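PDB 3O74: fructose transport system repressor FruR from Pseudomonas putida, which acts as a LacI-family dual transcriptional regulator, both activator and repressor, probably by binding specific DNA sequences, with fructose 1-phosphate as its preferred effector. Local coordinates for the interface of chains A and B. Sequence-based numbering; all coordinates share one arbitrary frame. Chains: chain A/B, Fructose transport system repressor FruR.

Contact 1: the interface of chains A and B. Residues chain A 38-39, 46, 49-50, 53; chain B 4, 25, 29, 34-35.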
# COMPACT_ATOMS: atom_id res chain seq x y z
N ALA A 38 -3.84 -0.97 13.01
CA ALA A 38 -4.94 -0.02 12.97
C ALA A 38 -4.46 1.33 12.46
O ALA A 38 -3.28 1.66 12.59
CB ALA A 38 -5.57 0.13 14.35
N SER A 39 -5.36 2.10 11.86
CA SER A 39 -4.99 3.40 11.29
C SER A 39 -5.71 4.57 11.96
O SER A 39 -6.89 4.49 12.27
CB SER A 39 -5.27 3.42 9.79
OG SER A 39 -5.27 4.74 9.30
N SER A 46 -8.99 9.97 16.53
CA SER A 46 -9.02 8.60 16.06
C SER A 46 -7.92 7.78 16.73
O SER A 46 -8.15 6.64 17.14
CB SER A 46 -8.86 8.55 14.54
OG SER A 46 -9.91 9.25 13.89
N GLN A 49 -8.87 6.83 20.38
CA GLN A 49 -9.81 5.71 20.43
C GLN A 49 -9.07 4.39 20.24
O GLN A 49 -9.39 3.39 20.88
CB GLN A 49 -10.89 5.87 19.35
CG GLN A 49 -11.71 7.14 19.48
CD GLN A 49 -12.61 7.38 18.27
OE1 GLN A 49 -12.96 6.45 17.55
NE2 GLN A 49 -12.97 8.64 18.05
N LEU A 50 -8.07 4.40 19.36
CA LEU A 50 -7.27 3.20 19.09
C LEU A 50 -6.42 2.82 20.30
O LEU A 50 -6.11 1.64 20.50
CB LEU A 50 -6.38 3.40 17.87
CG LEU A 50 -7.12 3.41 16.53
CD1 LEU A 50 -6.16 3.75 15.39
CD2 LEU A 50 -7.80 2.07 16.29
N LEU A 53 -8.15 0.54 22.43
CA LEU A 53 -8.29 -0.76 21.79
C LEU A 53 -7.17 -1.72 22.19
O LEU A 53 -7.42 -2.80 22.71
CB LEU A 53 -8.32 -0.61 20.27
CG LEU A 53 -9.22 -1.58 19.51
CD1 LEU A 53 -10.65 -1.44 19.99
CD2 LEU A 53 -9.13 -1.32 18.02
N THR B 4 -15.64 -4.00 17.59
CA THR B 4 -14.48 -4.02 16.72
C THR B 4 -14.75 -5.01 15.60
O THR B 4 -15.42 -6.02 15.80
CB THR B 4 -13.20 -4.42 17.47
OG1 THR B 4 -13.31 -5.78 17.92
CG2 THR B 4 -12.99 -3.52 18.68
N GLU B 25 -12.26 1.19 7.43
CA GLU B 25 -11.97 1.76 8.74
C GLU B 25 -12.70 3.09 8.95
O GLU B 25 -13.21 3.37 10.03
CB GLU B 25 -10.46 1.93 8.96
CG GLU B 25 -10.07 2.12 10.42
CD GLU B 25 -8.60 1.83 10.69
OE1 GLU B 25 -7.79 1.89 9.74
OE2 GLU B 25 -8.26 1.54 11.86
N ARG B 29 -15.69 3.63 11.61
CA ARG B 29 -15.51 4.64 12.64
C ARG B 29 -16.75 5.52 12.80
O ARG B 29 -17.17 5.84 13.91
CB ARG B 29 -14.28 5.50 12.33
CG ARG B 29 -13.99 6.57 13.38
CD ARG B 29 -12.67 7.27 13.10
NE ARG B 29 -11.52 6.38 13.28
CZ ARG B 29 -10.69 6.01 12.31
NH1 ARG B 29 -10.87 6.46 11.08
NH2 ARG B 29 -9.67 5.20 12.57
N GLN B 34 -14.30 0.05 15.59
CA GLN B 34 -12.89 0.12 15.24
C GLN B 34 -12.53 -1.06 14.34
O GLN B 34 -13.10 -2.14 14.48
CB GLN B 34 -12.01 0.11 16.50
CG GLN B 34 -12.38 1.18 17.53
CD GLN B 34 -12.07 2.59 17.06
OE1 GLN B 34 -12.83 3.52 17.33
NE2 GLN B 34 -10.96 2.75 16.36
N LEU B 35 -11.59 -0.86 13.43
CA LEU B 35 -11.15 -1.94 12.55
C LEU B 35 -9.75 -2.43 12.92
O LEU B 35 -8.82 -1.63 13.03
CB LEU B 35 -11.18 -1.48 11.09
CG LEU B 35 -10.87 -2.54 10.03
CD1 LEU B 35 -12.02 -3.55 9.91
CD2 LEU B 35 -10.59 -1.91 8.67
O HOH W 1 -10.13 5.39 15.50
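Water 1 is the best-held polar atom, with four protein atoms from three groups around its oxygen, in this patch of the two-fold interface between LacI-family effector-binding domains. On the A side the water hydrogen-bonds to the backbone A:Ser46 O at 2.9 Å, within helix 44-56. On the B side the guanidinium of B:Arg29 offers an edge, and the water lies in its plane, bonded to B:Arg29 NE at 2.8 Å and B:Arg29 NH2 at 3.0 Å. The fourth atom is B:Gln34 NE2, 2.9 Å from the water and almost straight (175° at the hydrogen). A bend at chi2 (-69°) folds the B:Gln34 amide back toward the water. Its other end is less comfortable: B:Gln34 OE1 lies 2.9 Å from A:Gln49 OE1, the two amides crossing nearly perpendicularly. Two acceptors so close clash, so one of the two amides, perhaps that of A:Gln49, is probably turned over in reality. Over one face of the B:Arg29 guanidinium, toward the rim, sits the hydroxyl A:Ser46 OG, 3.3 Å from B:Arg29 NE. Nearby, the backbone A:Ser39 N, at the end of strand 34-39, donates to the carboxylate B:Glu25 OE2 at 2.9 Å and 169°, on the syn lone pair of that oxygen. Farther along helix 44-56, methyl A:Leu53 CD1 packs tightly at 3.4 Å on methyl B:Thr4 CG2, while A:Leu53 CD2 covers B:Gln34 CB.

Contact 2: the interface of chains A and B. Residues chain A 163, 193, 196-197, 200, 207; chain B 218, 221-222.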
# COMPACT_ATOMS: atom_id res chain seq x y z
N ARG A 163 -2.07 13.04 -1.02
CA ARG A 163 -1.95 13.33 -2.44
C ARG A 163 -2.62 14.67 -2.77
O ARG A 163 -2.09 15.45 -3.55
CB ARG A 163 -2.60 12.20 -3.23
CG ARG A 163 -2.43 12.26 -4.72
CD ARG A 163 -2.78 10.90 -5.30
NE ARG A 163 -2.97 10.94 -6.75
CZ ARG A 163 -3.24 9.86 -7.48
NH1 ARG A 163 -3.35 8.68 -6.90
NH2 ARG A 163 -3.41 9.98 -8.79
N GLN A 193 2.94 12.20 -5.16
CA GLN A 193 1.84 11.72 -5.99
C GLN A 193 0.99 12.90 -6.45
O GLN A 193 0.60 12.97 -7.62
CB GLN A 193 0.99 10.71 -5.23
CG GLN A 193 1.72 9.41 -4.89
CD GLN A 193 0.81 8.39 -4.24
OE1 GLN A 193 0.77 8.26 -3.01
NE2 GLN A 193 0.07 7.64 -5.06
N PHE A 196 2.72 14.87 -9.07
CA PHE A 196 2.57 14.19 -10.36
C PHE A 196 1.20 14.46 -10.99
O PHE A 196 1.08 14.54 -12.22
CB PHE A 196 2.79 12.68 -10.21
CG PHE A 196 4.24 12.28 -10.08
CD1 PHE A 196 4.61 11.24 -9.25
CD2 PHE A 196 5.23 12.93 -10.81
CE1 PHE A 196 5.94 10.86 -9.14
CE2 PHE A 196 6.56 12.56 -10.70
CZ PHE A 196 6.91 11.52 -9.86
N ASP A 197 0.17 14.60 -10.17
CA ASP A 197 -1.16 14.92 -10.69
C ASP A 197 -1.15 16.27 -11.39
O ASP A 197 -1.75 16.43 -12.45
CB ASP A 197 -2.21 14.92 -9.57
CG ASP A 197 -2.53 13.53 -9.06
OD1 ASP A 197 -2.32 12.56 -9.80
OD2 ASP A 197 -3.00 13.42 -7.90
N GLN A 200 0.77 16.19 -14.67
CA GLN A 200 0.05 15.40 -15.66
C GLN A 200 -0.88 16.27 -16.50
O GLN A 200 -1.14 15.98 -17.67
CB GLN A 200 -0.73 14.29 -14.94
CG GLN A 200 -0.66 12.94 -15.63
CD GLN A 200 -1.61 12.85 -16.79
OE1 GLN A 200 -2.83 12.96 -16.63
NE2 GLN A 200 -1.06 12.64 -17.98
N ARG A 207 6.96 19.19 -18.43
CA ARG A 207 6.98 18.44 -17.18
C ARG A 207 8.39 18.21 -16.64
O ARG A 207 8.58 17.52 -15.64
CB ARG A 207 6.27 17.09 -17.34
CG ARG A 207 4.84 17.20 -17.86
CD ARG A 207 4.26 15.83 -18.13
NE ARG A 207 2.95 15.91 -18.77
CZ ARG A 207 2.29 14.86 -19.24
NH1 ARG A 207 2.81 13.64 -19.14
NH2 ARG A 207 1.10 15.02 -19.81
N GLN B 218 -0.98 5.15 -10.74
CA GLN B 218 -0.86 6.52 -11.22
C GLN B 218 0.25 6.68 -12.25
O GLN B 218 0.07 7.37 -13.26
CB GLN B 218 -0.60 7.44 -10.03
CG GLN B 218 -0.23 8.85 -10.41
CD GLN B 218 0.22 9.67 -9.22
OE1 GLN B 218 0.68 9.13 -8.22
NE2 GLN B 218 0.10 10.99 -9.33
N ASP B 221 0.28 6.64 -16.14
CA ASP B 221 -0.05 7.82 -16.94
C ASP B 221 1.20 8.42 -17.59
O ASP B 221 1.10 9.16 -18.56
CB ASP B 221 -0.74 8.88 -16.08
CG ASP B 221 -2.18 8.52 -15.75
OD1 ASP B 221 -2.92 8.10 -16.67
OD2 ASP B 221 -2.58 8.69 -14.58
N PHE B 222 2.36 8.09 -17.04
CA PHE B 222 3.63 8.65 -17.50
C PHE B 222 4.46 7.66 -18.32
O PHE B 222 5.50 8.03 -18.87
CB PHE B 222 4.45 9.15 -16.31
CG PHE B 222 3.77 10.22 -15.51
CD1 PHE B 222 4.04 11.56 -15.76
CD2 PHE B 222 2.88 9.89 -14.50
CE1 PHE B 222 3.42 12.55 -15.02
CE2 PHE B 222 2.26 10.88 -13.76
CZ PHE B 222 2.53 12.21 -14.02
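The guanidinium of A:Arg163 carries the side-chain amide of B:Gln218 on one face, the planes 19° apart, and the carboxylate of A:Asp197 at its in-plane edge. This patch joins the lobes carrying helices 163-177 and 189-200 of A and the 3-10 helix 218-221 of B, in the periplasmic-binding-protein-like domains of this LacI-family regulator. B:Gln218 CD lies toward the rim of the face, 3.7 Å from A:Arg163 NH2, the two side chains meeting tip to tip. At the edge the salt bridge is side-on: A:Arg163 NE donates to A:Asp197 OD2 at 2.7 Å and A:Arg163 NH2 to A:Asp197 OD1 at 3.0 Å, each on a syn lone pair. That two-bonded pairing fixes the rotation of the guanidinium, so the carboxylate helps to set the plane on which the amide stacks. From an extended chain, B:Gln218 NE2 donates in its own amide plane to the backbone A:Gln193 O, at 2.7 Å and 161°, on a carbonyl lone pair. A:Asp197 OD1 is 2.9 Å from B:Gln218 NE2, but the N-H points elsewhere, leaving proximity rather than a bond. The B:Phe222 ring takes the backbone A:Phe196 O at its in-plane edge, 3.3 Å from B:Phe222 CZ. It also meets the A:Phe196 ring edge-to-face, with centroids 5.4 Å apart and planes inclined by 55°. A:Gln200 CG also packs at the ring tip, 3.7 Å from B:Phe222 CZ.

Contact 3: the interface of chains A and B. Residues chain A 18, 21-22, 25-26, 29, 37; chain B 11-13, 39-41.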
# COMPACT_ATOMS: atom_id res chain seq x y z
N ALA A 18 2.96 0.78 5.04
CA ALA A 18 2.52 -0.55 4.64
C ALA A 18 3.71 -1.51 4.61
O ALA A 18 3.61 -2.66 5.03
CB ALA A 18 1.84 -0.50 3.27
N ALA A 21 4.88 -2.21 8.20
CA ALA A 21 3.89 -3.07 8.83
C ALA A 21 4.05 -4.51 8.36
O ALA A 21 4.02 -5.45 9.15
CB ALA A 21 2.48 -2.57 8.54
N LYS A 22 4.21 -4.69 7.07
CA LYS A 22 4.41 -5.98 6.48
C LYS A 22 5.66 -6.66 7.02
O LYS A 22 5.65 -7.80 7.34
CB LYS A 22 4.47 -5.89 4.97
CG LYS A 22 4.71 -7.20 4.28
CD LYS A 22 4.28 -7.16 2.85
CE LYS A 22 4.18 -8.51 2.21
NZ LYS A 22 4.22 -8.48 0.72
N GLU A 25 5.02 -7.59 10.67
CA GLU A 25 4.17 -8.77 10.73
C GLU A 25 4.99 -10.03 10.51
O GLU A 25 4.92 -10.97 11.30
CB GLU A 25 3.05 -8.66 9.69
CG GLU A 25 2.41 -9.98 9.30
CD GLU A 25 2.42 -10.19 7.79
OE1 GLU A 25 2.20 -11.34 7.35
OE2 GLU A 25 2.65 -9.22 7.05
N GLN A 26 5.78 -10.03 9.45
CA GLN A 26 6.63 -11.15 9.09
C GLN A 26 7.65 -11.46 10.18
O GLN A 26 7.81 -12.55 10.52
CB GLN A 26 7.28 -10.95 7.72
CG GLN A 26 6.34 -11.05 6.54
CD GLN A 26 6.99 -10.72 5.18
OE1 GLN A 26 8.07 -10.20 5.12
NE2 GLN A 26 6.31 -11.05 4.11
N ARG A 29 5.85 -12.86 13.43
CA ARG A 29 5.38 -14.22 13.24
C ARG A 29 6.49 -15.23 13.52
O ARG A 29 6.25 -16.28 14.12
CB ARG A 29 4.83 -14.40 11.83
CG ARG A 29 4.18 -15.76 11.57
CD ARG A 29 3.50 -15.80 10.21
NE ARG A 29 2.35 -14.90 10.13
CZ ARG A 29 2.15 -14.02 9.16
NH1 ARG A 29 3.03 -13.91 8.16
NH2 ARG A 29 1.08 -13.24 9.17
N ILE A 37 -3.03 -4.43 13.21
CA ILE A 37 -2.75 -3.11 12.67
C ILE A 37 -4.00 -2.24 12.67
O ILE A 37 -5.09 -2.71 12.34
CB ILE A 37 -2.25 -3.23 11.23
CG1 ILE A 37 -0.97 -4.07 11.18
CG2 ILE A 37 -2.03 -1.87 10.61
CD1 ILE A 37 -0.69 -4.68 9.82
N ASP B 11 -2.23 -9.32 1.57
CA ASP B 11 -1.00 -8.57 1.32
C ASP B 11 -1.17 -7.09 1.62
O ASP B 11 -1.89 -6.37 0.93
CB ASP B 11 -0.56 -8.77 -0.13
CG ASP B 11 0.79 -8.14 -0.43
OD1 ASP B 11 1.39 -7.51 0.48
OD2 ASP B 11 1.27 -8.28 -1.57
N LEU B 12 -0.47 -6.65 2.66
CA LEU B 12 -0.51 -5.26 3.09
C LEU B 12 0.03 -4.32 2.02
O LEU B 12 -0.33 -3.14 1.98
CB LEU B 12 0.29 -5.08 4.37
CG LEU B 12 -0.32 -5.71 5.62
CD1 LEU B 12 0.71 -5.79 6.75
CD2 LEU B 12 -1.54 -4.92 6.06
N GLU B 13 0.90 -4.83 1.16
CA GLU B 13 1.53 -4.00 0.14
C GLU B 13 0.69 -3.85 -1.13
O GLU B 13 0.98 -3.01 -1.98
CB GLU B 13 2.93 -4.53 -0.20
CG GLU B 13 3.96 -4.30 0.89
CD GLU B 13 5.33 -4.84 0.52
OE1 GLU B 13 5.42 -5.64 -0.43
OE2 GLU B 13 6.31 -4.47 1.20
N SER B 39 -2.61 -9.50 8.29
CA SER B 39 -2.22 -10.01 6.98
C SER B 39 -1.80 -11.47 7.05
O SER B 39 -0.98 -11.86 7.88
CB SER B 39 -1.10 -9.17 6.38
OG SER B 39 -0.59 -9.79 5.22
N SER B 40 -2.38 -12.28 6.16
CA SER B 40 -2.08 -13.70 6.07
C SER B 40 -0.85 -13.94 5.20
O SER B 40 -0.26 -15.02 5.23
CB SER B 40 -3.26 -14.43 5.43
OG SER B 40 -3.36 -14.08 4.07
N ASP B 41 -0.48 -12.93 4.42
CA ASP B 41 0.59 -13.08 3.45
C ASP B 41 0.24 -14.16 2.43
O ASP B 41 1.13 -14.79 1.85
CB ASP B 41 1.91 -13.41 4.15
CG ASP B 41 3.03 -12.49 3.73
OD1 ASP B 41 3.67 -12.76 2.69
OD2 ASP B 41 3.27 -11.48 4.43
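Helix 15-30 of chain A, an element of the alpha/beta sugar-binding domain of the LacI family, lies here against chain B's loop 11-13 and the end of strand 34-39 with the turn that follows. A:Lys22 leaves the helix with CG anti to the backbone N (chi1 178°) and stays extended, bringing its ammonium A:Lys22 NZ to the carboxylate B:Asp11 OD1 at 3.0 Å, from 46° above the carboxylate plane. Its second link, to B:Glu13 OE1 at 3.3 Å, is weak. Within the loop, backbone B:Glu13 N also donates to B:Asp11 OD1, at 2.8 Å, so this oxygen is gripped twice and held in place for the lysine. Between the loop and strand 34-39 of A, B:Leu12 CD1 meets A:Ile37 CD1 tip to tip at 3.6 Å and touches the helix at A:Lys22. Farther along, A:Arg29 grips A:Glu25 OE1 end-on with both NH1 and NH2, the NH1 bond being 2.8 Å. The same A:Arg29 NH2 donates to the backbone B:Ser39 O at 2.8 Å, approaching nearly along the C=O axis, though the bond is bent at the hydrogen (123°). A:Gln26 NE2 reaches B:Asp41 OD2 at 3.1 Å from above its carboxylate plane. That oxygen is also 3.1 Å from A:Glu25 OE1; the like charges may be relieved by A:Arg29 and A:Gln26, or by a proton between the oxygens. The patch joins one subunit's helix to the other's loops and thus would stabilise the dimer.

Contact 1 and contact 3 are neighbours, their C-alpha centres about 17 Å apart, whereas contact 2 lies about 31 Å from contact 1 and about 27 Å from contact 3. Contacts 1 and 3 draw on the same elements, helix 15-30 and strand 34-39, with Glu25, Arg29 and Ser39 appearing in both with the chains exchanged, as the two-fold axis requires. Contact 2 instead uses helices 163-177 and 189-200 and the 3-10 helix 218-221. The subunits are therefore joined in two separate regions, each repeated by the two-fold axis, consistent with the dimer usual for LacI-family regulators, in which shifts between lobes could be passed across the interface.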